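PDB 1XD5: antifungal protein GAFP-1 from Gastrodia elata, which probably binds mannose as a monomeric monocot lectin of the bulb-type family, and probably acts against fungi. Local coordinates for residues A[23-31]-A[43-54]; A[83-93]-A[103-112]. All coordinates share one frame; numbering follows the deposited sequence.

Interaction 1: residues A[23-31]-A[43-54]; sequences FIIQNDCNL and SGTNGKASGCVL. With SO4 (sulfate ion), chain E.
C29 and C52 are covalently joined across this contact, SG to SG at 2.0 Å with a disulfide torsion of 91°, close to the relaxed value, linking the 26-29 turn to strand 52-56. The turn is also gripped through its carbonyls. D28 O takes the backbone N of G47 at 2.8 Å, in the carbonyl plane, and the CA-H of N46 leans on the same oxygen. N46 ND2 donates to O4 of a sulfate ion, probably from the crystallisation liquor, at 3.2 Å, and G47 CA lies beside that ion. T45 OG1 donates to C29 O over 2.6 Å, tilted somewhat from the carbonyl plane. This hydroxyl receives S43 OG at 2.7 Å, and S43 OG accepts from L31 N at 2.9 Å, so two hydroxyls tie two backbone sites together. With chi1 at 54°, between its own N and carbonyl carbon, S43 OG is brought to both L31 N and T45 OG1. Deeper, I25 CG2 meets L54 CB at 3.9 Å, while L31 and L54 cross at about a right angle.

Behind this first shell, D28 OD1 closes an Asx turn with N30 N and receives Q26 NE2 at 3.0 Å, the donors arriving from opposite faces of the carboxylate. Q26, D28 and N30, with V32 and Y34, spell the QXDXNXVXY signature that forms the mannose pocket in this family; Q26 OE1 is hydrogen-bonded to Y34 OH. Around the contact, I25 and L54 rest on L10 of strand 8-10, C52 on I64 of strand 62-66, and S43 and T45 on W72 of strand 69-73.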
loop_
_atom_site.group_PDB
_atom_site.type_symbol
_atom_site.label_atom_id
_atom_site.label_comp_id
_atom_site.label_asym_id
_atom_site.label_seq_id
_atom_site.Cartn_x
_atom_site.Cartn_y
_atom_site.Cartn_z
ATOM N N PHE A 23 -1.211 0.743 7.928
ATOM C CA PHE A 23 -0.895 0.001 6.710
ATOM C C PHE A 23 0.606 0.078 6.553
ATOM O O PHE A 23 1.153 1.144 6.246
ATOM C CB PHE A 23 -1.586 0.645 5.508
ATOM C CG PHE A 23 -1.560 -0.199 4.256
ATOM C CD1 PHE A 23 -2.171 -1.441 4.221
ATOM C CD2 PHE A 23 -0.963 0.283 3.098
ATOM C CE1 PHE A 23 -2.178 -2.202 3.061
ATOM C CE2 PHE A 23 -0.954 -0.486 1.937
ATOM C CZ PHE A 23 -1.568 -1.719 1.921
ATOM N N ILE A 24 1.268 -1.053 6.775
ATOM C CA ILE A 24 2.707 -1.048 6.992
ATOM C C ILE A 24 3.444 -2.074 6.120
ATOM O O ILE A 24 3.009 -3.213 5.967
ATOM C CB ILE A 24 3.010 -1.227 8.512
ATOM C CG1 ILE A 24 4.515 -1.176 8.798
ATOM C CG2 ILE A 24 2.371 -2.509 9.069
ATOM C CD1 ILE A 24 4.860 -0.917 10.294
ATOM N N ILE A 25 4.555 -1.646 5.529
ATOM C CA ILE A 25 5.445 -2.597 4.868
ATOM C C ILE A 25 6.497 -3.052 5.883
ATOM O O ILE A 25 7.322 -2.267 6.357
ATOM C CB ILE A 25 6.050 -2.018 3.560
ATOM C CG1 ILE A 25 7.053 -2.995 2.926
ATOM C CG2 ILE A 25 6.692 -0.640 3.786
ATOM C CD1 ILE A 25 6.424 -4.310 2.427
ATOM N N GLN A 26 6.436 -4.324 6.242
ATOM C CA GLN A 26 7.228 -4.823 7.349
ATOM C C GLN A 26 8.601 -5.284 6.917
ATOM O O GLN A 26 8.841 -5.543 5.734
ATOM C CB GLN A 26 6.488 -5.955 8.067
ATOM C CG GLN A 26 5.169 -5.495 8.674
ATOM C CD GLN A 26 4.403 -6.599 9.388
ATOM O OE1 GLN A 26 3.554 -6.306 10.225
ATOM N NE2 GLN A 26 4.699 -7.866 9.064
ATOM N N ASN A 27 9.497 -5.384 7.896
ATOM C CA ASN A 27 10.823 -5.935 7.679
ATOM C C ASN A 27 10.802 -7.381 7.172
ATOM O O ASN A 27 11.757 -7.825 6.536
ATOM C CB ASN A 27 11.683 -5.811 8.947
ATOM C CG ASN A 27 13.173 -6.063 8.683
ATOM O OD1 ASN A 27 13.807 -6.854 9.378
ATOM N ND2 ASN A 27 13.721 -5.412 7.678
ATOM N N ASP A 28 9.724 -8.111 7.457
ATOM C CA ASP A 28 9.597 -9.475 6.938
ATOM C C ASP A 28 9.026 -9.502 5.509
ATOM O O ASP A 28 8.763 -10.579 4.962
ATOM C CB ASP A 28 8.775 -10.362 7.882
ATOM C CG ASP A 28 7.291 -10.004 7.909
ATOM O OD1 ASP A 28 6.881 -8.983 7.312
ATOM O OD2 ASP A 28 6.455 -10.691 8.537
ATOM N N CYS A 29 8.850 -8.311 4.925
ATOM C CA CYS A 29 8.322 -8.118 3.561
ATOM C C CYS A 29 6.822 -8.369 3.383
ATOM O O CYS A 29 6.317 -8.382 2.253
ATOM C CB CYS A 29 9.140 -8.896 2.512
ATOM S SG CYS A 29 10.751 -8.129 2.220
ATOM N N ASN A 30 6.110 -8.552 4.494
ATOM C CA ASN A 30 4.657 -8.624 4.458
ATOM C C ASN A 30 4.101 -7.216 4.446
ATOM O O ASN A 30 4.561 -6.359 5.204
ATOM C CB ASN A 30 4.126 -9.372 5.687
ATOM C CG ASN A 30 2.854 -10.162 5.407
ATOM O OD1 ASN A 30 2.293 -10.798 6.319
ATOM N ND2 ASN A 30 2.399 -10.146 4.170
ATOM N N LEU A 31 3.124 -6.970 3.582
ATOM C CA LEU A 31 2.408 -5.707 3.574
ATOM C C LEU A 31 1.095 -5.960 4.312
ATOM O O LEU A 31 0.301 -6.804 3.899
ATOM C CB LEU A 31 2.144 -5.257 2.137
ATOM C CG LEU A 31 1.293 -3.998 1.928
ATOM C CD1 LEU A 31 1.936 -2.757 2.593
ATOM C CD2 LEU A 31 1.069 -3.772 0.430
ATOM N N SER A 43 -0.533 -8.915 2.158
ATOM C CA SER A 43 -0.094 -9.370 0.847
ATOM C C SER A 43 0.318 -10.848 0.898
ATOM O O SER A 43 0.333 -11.529 -0.129
ATOM C CB SER A 43 1.079 -8.526 0.368
ATOM O OG SER A 43 2.105 -8.522 1.346
ATOM N N GLY A 44 0.661 -11.324 2.094
ATOM C CA GLY A 44 1.070 -12.703 2.301
ATOM C C GLY A 44 2.472 -12.967 1.788
ATOM O O GLY A 44 2.769 -14.067 1.325
ATOM N N THR A 45 3.343 -11.963 1.880
ATOM C CA THR A 45 4.693 -12.082 1.333
ATOM C C THR A 45 5.759 -12.094 2.423
ATOM O O THR A 45 6.933 -11.811 2.151
ATOM C CB THR A 45 4.966 -10.940 0.329
ATOM O OG1 THR A 45 4.501 -9.708 0.879
ATOM C CG2 THR A 45 4.116 -11.122 -0.944
ATOM N N ASN A 46 5.346 -12.383 3.659
ATOM C CA ASN A 46 6.296 -12.575 4.755
ATOM C C ASN A 46 7.308 -13.647 4.369
ATOM O O ASN A 46 6.931 -14.710 3.851
ATOM C CB ASN A 46 5.588 -12.977 6.052
ATOM C CG ASN A 46 4.658 -14.184 5.877
ATOM O OD1 ASN A 46 3.646 -14.099 5.199
ATOM N ND2 ASN A 46 5.008 -15.301 6.495
ATOM N N GLY A 47 8.583 -13.348 4.589
ATOM C CA GLY A 47 9.634 -14.319 4.363
ATOM C C GLY A 47 10.141 -14.422 2.935
ATOM O O GLY A 47 11.077 -15.180 2.694
ATOM N N LYS A 48 9.551 -13.672 1.998
ATOM C CA LYS A 48 10.006 -13.702 0.593
ATOM C C LYS A 48 11.378 -13.059 0.446
ATOM O O LYS A 48 12.155 -13.402 -0.450
ATOM C CB LYS A 48 9.010 -12.999 -0.330
ATOM C CG LYS A 48 7.664 -13.684 -0.445
ATOM C CD LYS A 48 7.760 -15.024 -1.141
ATOM C CE LYS A 48 6.367 -15.526 -1.508
ATOM N NZ LYS A 48 6.431 -16.832 -2.210
ATOM N N ALA A 49 11.653 -12.115 1.336
ATOM C CA ALA A 49 12.917 -11.403 1.401
ATOM C C ALA A 49 12.833 -10.566 2.673
ATOM O O ALA A 49 11.888 -10.721 3.450
ATOM C CB ALA A 49 13.093 -10.516 0.172
ATOM N N SER A 50 13.799 -9.678 2.882
ATOM C CA SER A 50 13.749 -8.753 4.004
ATOM C C SER A 50 14.143 -7.343 3.544
ATOM O O SER A 50 14.634 -7.156 2.429
ATOM C CB SER A 50 14.641 -9.234 5.154
ATOM O OG SER A 50 16.002 -9.163 4.785
ATOM N N GLY A 51 13.894 -6.355 4.398
ATOM C CA GLY A 51 14.261 -4.987 4.089
ATOM C C GLY A 51 13.480 -4.444 2.910
ATOM O O GLY A 51 14.030 -3.712 2.088
ATOM N N CYS A 52 12.198 -4.799 2.832
ATOM C CA CYS A 52 11.359 -4.381 1.714
ATOM C C CYS A 52 10.918 -2.940 1.795
ATOM O O CYS A 52 10.836 -2.362 2.870
ATOM C CB CYS A 52 10.121 -5.264 1.586
ATOM S SG CYS A 52 10.516 -6.812 0.768
ATOM N N VAL A 53 10.617 -2.384 0.631
ATOM C CA VAL A 53 10.056 -1.045 0.524
ATOM C C VAL A 53 8.780 -1.131 -0.312
ATOM O O VAL A 53 8.571 -2.106 -1.040
ATOM C CB VAL A 53 11.090 -0.050 -0.068
ATOM C CG1 VAL A 53 12.359 -0.034 0.790
ATOM C CG2 VAL A 53 11.437 -0.403 -1.508
ATOM N N LEU A 54 7.919 -0.130 -0.186
ATOM C CA LEU A 54 6.668 -0.116 -0.903
ATOM C C LEU A 54 6.678 1.105 -1.813
ATOM O O LEU A 54 6.805 2.228 -1.334
ATOM C CB LEU A 54 5.481 -0.052 0.073
ATOM C CG LEU A 54 4.083 -0.054 -0.567
ATOM C CD1 LEU A 54 3.814 -1.377 -1.275
ATOM C CD2 LEU A 54 2.977 0.246 0.463
HETATM S S SO4 E . 8.614 -16.214 7.778
HETATM O O1 SO4 E . 7.667 -17.239 7.382
HETATM O O2 SO4 E . 9.760 -16.305 6.895
HETATM O O3 SO4 E . 9.032 -16.408 9.160
HETATM O O4 SO4 E . 8.023 -14.895 7.629
#

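Interaction 2: residues A[83-93]-A[103-112]; sequences YYLILQRDRNV and IWATHTNVGN. With SO4 (sulfate ion), chain F.
D90, R91 and N92 bind the 106-110 loop within a QXDXNXVXY signature (Q88, D90, N92, V94, Y96), the sequence that lines the mannose pocket in bulb-type lectins of the beta-prism II fold. Backbone bonds set the frame. V110 N reaches D90 O at 2.9 Å, and T106 N pairs with V93 O, against which A105 CA-H also rests. N109 N is buried here without a partner in the model.

Side-chain bonds fill in between. D90 OD1 closes an Asx turn with N92 N, which shapes the bend. T106 OG1 accepts from V93 N and donates to T108 OG1 at 2.7 Å; T108 OG1 passes the chain on to R91 O, also over 2.7 Å. N92 OD1 receives T108 N at 3.2 Å from above its carbonyl plane.

At the far end, Y83 and I103 cross nearly perpendicularly, CD2 to CD1 at 4.0 Å, and L85 CD1 meets the edge of the W104 ring.

R91 supplies the ionic contacts to a sulfate and to D35. Its chain is extended until a bend at chi3 (69°), which swings the guanidinium beside the loop: NE donates to T108 O at 2.9 Å, nearly in its own plane, while V110 CG1 lies over one face, 3.5 Å from CZ. Beyond, NH1 forms the salt bridge with D35, and R38 joins R91 at the sulfate, probably from the crystallisation liquor. That anion is held at the guanidinium edge, R91 NH1 meeting O4 and NH2 meeting O2, with 2.8 Å for the NH1-O4 bond.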
loop_
_atom_site.group_PDB
_atom_site.type_symbol
_atom_site.label_atom_id
_atom_site.label_comp_id
_atom_site.label_asym_id
_atom_site.label_seq_id
_atom_site.Cartn_x
_atom_site.Cartn_y
_atom_site.Cartn_z
ATOM N N TYR A 83 -0.933 9.454 -9.252
ATOM C CA TYR A 83 -1.776 8.560 -8.468
ATOM C C TYR A 83 -1.390 8.716 -7.011
ATOM O O TYR A 83 -0.296 9.193 -6.703
ATOM C CB TYR A 83 -1.587 7.106 -8.914
ATOM C CG TYR A 83 -1.890 6.870 -10.377
ATOM C CD1 TYR A 83 -0.864 6.862 -11.329
ATOM C CD2 TYR A 83 -3.198 6.676 -10.814
ATOM C CE1 TYR A 83 -1.139 6.664 -12.676
ATOM C CE2 TYR A 83 -3.486 6.468 -12.158
ATOM C CZ TYR A 83 -2.452 6.472 -13.082
ATOM O OH TYR A 83 -2.734 6.259 -14.409
ATOM N N TYR A 84 -2.280 8.327 -6.107
ATOM C CA TYR A 84 -1.901 8.257 -4.701
ATOM C C TYR A 84 -2.583 7.090 -4.045
ATOM O O TYR A 84 -3.687 6.714 -4.428
ATOM C CB TYR A 84 -2.178 9.567 -3.940
ATOM C CG TYR A 84 -3.622 9.992 -3.927
ATOM C CD1 TYR A 84 -4.160 10.695 -4.996
ATOM C CD2 TYR A 84 -4.448 9.714 -2.840
ATOM C CE1 TYR A 84 -5.494 11.093 -5.004
ATOM C CE2 TYR A 84 -5.796 10.111 -2.834
ATOM C CZ TYR A 84 -6.297 10.807 -3.927
ATOM O OH TYR A 84 -7.604 11.204 -3.973
ATOM N N LEU A 85 -1.884 6.511 -3.078
ATOM C CA LEU A 85 -2.412 5.472 -2.206
ATOM C C LEU A 85 -2.879 6.138 -0.911
ATOM O O LEU A 85 -2.159 6.952 -0.340
ATOM C CB LEU A 85 -1.302 4.472 -1.889
ATOM C CG LEU A 85 -1.661 3.310 -0.967
ATOM C CD1 LEU A 85 -2.559 2.325 -1.698
ATOM C CD2 LEU A 85 -0.383 2.632 -0.484
ATOM N N ILE A 86 -4.079 5.804 -0.450
ATOM C CA ILE A 86 -4.582 6.426 0.767
ATOM C C ILE A 86 -5.245 5.411 1.691
ATOM O O ILE A 86 -5.988 4.532 1.237
ATOM C CB ILE A 86 -5.530 7.622 0.439
ATOM C CG1 ILE A 86 -5.922 8.381 1.717
ATOM C CG2 ILE A 86 -6.759 7.155 -0.363
ATOM C CD1 ILE A 86 -6.528 9.743 1.472
ATOM N N LEU A 87 -4.945 5.530 2.981
ATOM C CA LEU A 87 -5.663 4.799 4.013
ATOM C C LEU A 87 -6.849 5.656 4.478
ATOM O O LEU A 87 -6.672 6.685 5.130
ATOM C CB LEU A 87 -4.713 4.453 5.163
ATOM C CG LEU A 87 -5.224 3.739 6.423
ATOM C CD1 LEU A 87 -6.107 2.573 6.095
ATOM C CD2 LEU A 87 -4.049 3.291 7.285
ATOM N N GLN A 88 -8.055 5.234 4.111
ATOM C CA GLN A 88 -9.249 6.019 4.364
ATOM C C GLN A 88 -9.787 5.827 5.776
ATOM O O GLN A 88 -9.494 4.828 6.446
ATOM C CB GLN A 88 -10.336 5.677 3.348
ATOM C CG GLN A 88 -9.907 5.872 1.902
ATOM C CD GLN A 88 -11.052 5.682 0.937
ATOM O OE1 GLN A 88 -12.049 5.001 1.243
ATOM N NE2 GLN A 88 -10.924 6.280 -0.225
ATOM N N ARG A 89 -10.591 6.792 6.210
ATOM C CA ARG A 89 -11.222 6.732 7.517
ATOM C C ARG A 89 -12.248 5.595 7.628
ATOM O O ARG A 89 -12.638 5.231 8.728
ATOM C CB ARG A 89 -11.866 8.080 7.846
ATOM C CG ARG A 89 -10.852 9.132 8.308
ATOM C CD ARG A 89 -11.428 10.529 8.375
ATOM N NE ARG A 89 -10.461 11.529 8.821
ATOM C CZ ARG A 89 -10.209 11.825 10.093
ATOM N NH1 ARG A 89 -10.831 11.188 11.075
ATOM N NH2 ARG A 89 -9.312 12.760 10.382
ATOM N N ASP A 90 -12.688 5.043 6.496
ATOM C CA ASP A 90 -13.565 3.864 6.513
ATOM C C ASP A 90 -12.764 2.554 6.458
ATOM O O ASP A 90 -13.337 1.477 6.248
ATOM C CB ASP A 90 -14.597 3.926 5.382
ATOM C CG ASP A 90 -13.978 3.691 4.002
ATOM O OD1 ASP A 90 -12.738 3.747 3.875
ATOM O OD2 ASP A 90 -14.664 3.452 2.985
ATOM N N ARG A 91 -11.443 2.664 6.645
ATOM C CA ARG A 91 -10.521 1.517 6.694
ATOM C C ARG A 91 -10.181 0.892 5.334
ATOM O O ARG A 91 -9.434 -0.091 5.276
ATOM C CB ARG A 91 -11.020 0.434 7.667
ATOM C CG ARG A 91 -9.900 -0.408 8.271
ATOM C CD ARG A 91 -10.386 -1.573 9.113
ATOM N NE ARG A 91 -11.016 -2.611 8.299
ATOM C CZ ARG A 91 -11.396 -3.801 8.762
ATOM N NH1 ARG A 91 -11.197 -4.126 10.038
ATOM N NH2 ARG A 91 -11.976 -4.667 7.948
ATOM N N ASN A 92 -10.733 1.438 4.248
ATOM C CA ASN A 92 -10.361 0.982 2.909
ATOM C C ASN A 92 -9.006 1.579 2.574
ATOM O O ASN A 92 -8.693 2.686 3.006
ATOM C CB ASN A 92 -11.410 1.369 1.841
ATOM C CG ASN A 92 -11.517 0.332 0.704
ATOM O OD1 ASN A 92 -10.789 -0.655 0.687
ATOM N ND2 ASN A 92 -12.442 0.557 -0.237
ATOM N N VAL A 93 -8.188 0.829 1.845
ATOM C CA VAL A 93 -6.915 1.342 1.354
ATOM C C VAL A 93 -7.088 1.358 -0.148
ATOM O O VAL A 93 -7.400 0.331 -0.739
ATOM C CB VAL A 93 -5.723 0.448 1.748
ATOM C CG1 VAL A 93 -4.397 1.037 1.234
ATOM C CG2 VAL A 93 -5.653 0.285 3.259
ATOM N N ILE A 103 -8.552 2.941 -8.672
ATOM C CA ILE A 103 -7.994 1.950 -9.593
ATOM C C ILE A 103 -7.582 0.656 -8.879
ATOM O O ILE A 103 -7.304 -0.356 -9.526
ATOM C CB ILE A 103 -6.828 2.532 -10.449
ATOM C CG1 ILE A 103 -5.565 2.725 -9.615
ATOM C CG2 ILE A 103 -7.247 3.831 -11.165
ATOM C CD1 ILE A 103 -4.288 2.877 -10.445
ATOM N N TRP A 104 -7.563 0.697 -7.548
ATOM C CA TRP A 104 -7.259 -0.471 -6.730
ATOM C C TRP A 104 -7.762 -0.218 -5.319
ATOM O O TRP A 104 -7.785 0.928 -4.874
ATOM C CB TRP A 104 -5.751 -0.724 -6.701
ATOM C CG TRP A 104 -5.335 -1.991 -5.998
ATOM C CD1 TRP A 104 -5.395 -3.282 -6.485
ATOM C CD2 TRP A 104 -4.796 -2.089 -4.678
ATOM N NE1 TRP A 104 -4.910 -4.164 -5.543
ATOM C CE2 TRP A 104 -4.531 -3.461 -4.428
ATOM C CE3 TRP A 104 -4.486 -1.151 -3.680
ATOM C CZ2 TRP A 104 -3.992 -3.914 -3.219
ATOM C CZ3 TRP A 104 -3.939 -1.605 -2.475
ATOM C CH2 TRP A 104 -3.706 -2.971 -2.257
ATOM N N ALA A 105 -8.145 -1.289 -4.629
ATOM C CA ALA A 105 -8.542 -1.215 -3.228
ATOM C C ALA A 105 -8.277 -2.539 -2.531
ATOM O O ALA A 105 -8.265 -3.592 -3.175
ATOM C CB ALA A 105 -10.024 -0.840 -3.109
ATOM N N THR A 106 -8.073 -2.487 -1.218
ATOM C CA THR A 106 -7.948 -3.701 -0.414
ATOM C C THR A 106 -9.327 -4.263 -0.095
ATOM O O THR A 106 -9.443 -5.426 0.301
ATOM C CB THR A 106 -7.194 -3.429 0.895
ATOM O OG1 THR A 106 -7.771 -2.283 1.532
ATOM C CG2 THR A 106 -5.746 -3.024 0.630
ATOM N N HIS A 107 -10.359 -3.430 -0.270
ATOM C CA HIS A 107 -11.739 -3.771 0.073
ATOM C C HIS A 107 -11.854 -4.128 1.546
ATOM O O HIS A 107 -12.507 -5.109 1.923
ATOM C CB HIS A 107 -12.277 -4.892 -0.828
ATOM C CG HIS A 107 -12.101 -4.610 -2.287
ATOM N ND1 HIS A 107 -12.747 -3.572 -2.923
ATOM C CD2 HIS A 107 -11.318 -5.196 -3.220
ATOM C CE1 HIS A 107 -12.387 -3.545 -4.194
ATOM N NE2 HIS A 107 -11.519 -4.519 -4.400
ATOM N N THR A 108 -11.207 -3.314 2.374
ATOM C CA THR A 108 -11.268 -3.499 3.810
ATOM C C THR A 108 -12.185 -2.473 4.438
ATOM O O THR A 108 -12.146 -2.280 5.640
ATOM C CB THR A 108 -9.863 -3.420 4.440
ATOM O OG1 THR A 108 -9.104 -2.360 3.831
ATOM C CG2 THR A 108 -9.086 -4.692 4.149
ATOM N N ASN A 109 -13.007 -1.816 3.614
ATOM C CA ASN A 109 -13.974 -0.836 4.103
ATOM C C ASN A 109 -14.910 -1.461 5.129
ATOM O O ASN A 109 -15.341 -2.601 4.971
ATOM C CB ASN A 109 -14.809 -0.277 2.955
ATOM C CG ASN A 109 -15.409 -1.369 2.095
ATOM O OD1 ASN A 109 -14.686 -2.183 1.518
ATOM N ND2 ASN A 109 -16.737 -1.412 2.025
ATOM N N VAL A 110 -15.181 -0.716 6.190
ATOM C CA VAL A 110 -16.165 -1.109 7.187
ATOM C C VAL A 110 -17.238 -0.035 7.221
ATOM O O VAL A 110 -16.945 1.150 7.023
ATOM C CB VAL A 110 -15.540 -1.305 8.597
ATOM C CG1 VAL A 110 -14.608 -2.501 8.596
ATOM C CG2 VAL A 110 -14.813 -0.045 9.078
ATOM N N GLY A 111 -18.483 -0.453 7.431
ATOM C CA GLY A 111 -19.576 0.482 7.617
ATOM C C GLY A 111 -20.234 1.002 6.353
ATOM O O GLY A 111 -21.137 1.831 6.434
ATOM N N ASN A 112 -19.772 0.549 5.188
ATOM C CA ASN A 112 -20.390 0.924 3.911
ATOM C C ASN A 112 -20.315 -0.192 2.865
ATOM O O ASN A 112 -19.970 -1.326 3.197
ATOM C CB ASN A 112 -19.816 2.244 3.356
ATOM C CG ASN A 112 -18.297 2.217 3.171
ATOM O OD1 ASN A 112 -17.597 3.204 3.462
ATOM N ND2 ASN A 112 -17.788 1.114 2.657
ATOM O OXT ASN A 112 -20.582 0.035 1.682
HETATM S S SO4 F . -12.828 -7.595 10.035
HETATM O O1 SO4 F . -14.245 -7.887 9.998
HETATM O O2 SO4 F . -12.352 -7.386 8.673
HETATM O O3 SO4 F . -12.105 -8.724 10.603
HETATM O O4 SO4 F . -12.613 -6.402 10.852
HETATM O O HOH W 1 -13.831 -5.328 5.594
HETATM O O HOH W 2 -13.752 -1.060 -2.295
#

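Overall arrangement
Interactions 1 and 2 lie on opposite sides of the chain's centre, about 19 Å apart between their centres. Each carries its own QXDXNXVXY signature, so they probably mark two of the mannose sites of this lectin, one at Q26-Y34 and one at Q88-Y96. Where 23-31 has the disulfide cysteine C29 in the variable place after the aspartate, 83-93 has R91, which is hydrogen-bonded to a sulfate; the sulfate of interaction 1 is bound by N46, in the other segment. The two contacts meet in the hydrophobic interior between the sheets: F23 CE2 touches V93 CG1 at 3.8 Å and L85 CD2 at 4.0 Å, and L54 CD2 comes within 4.2 Å of L85 CD2.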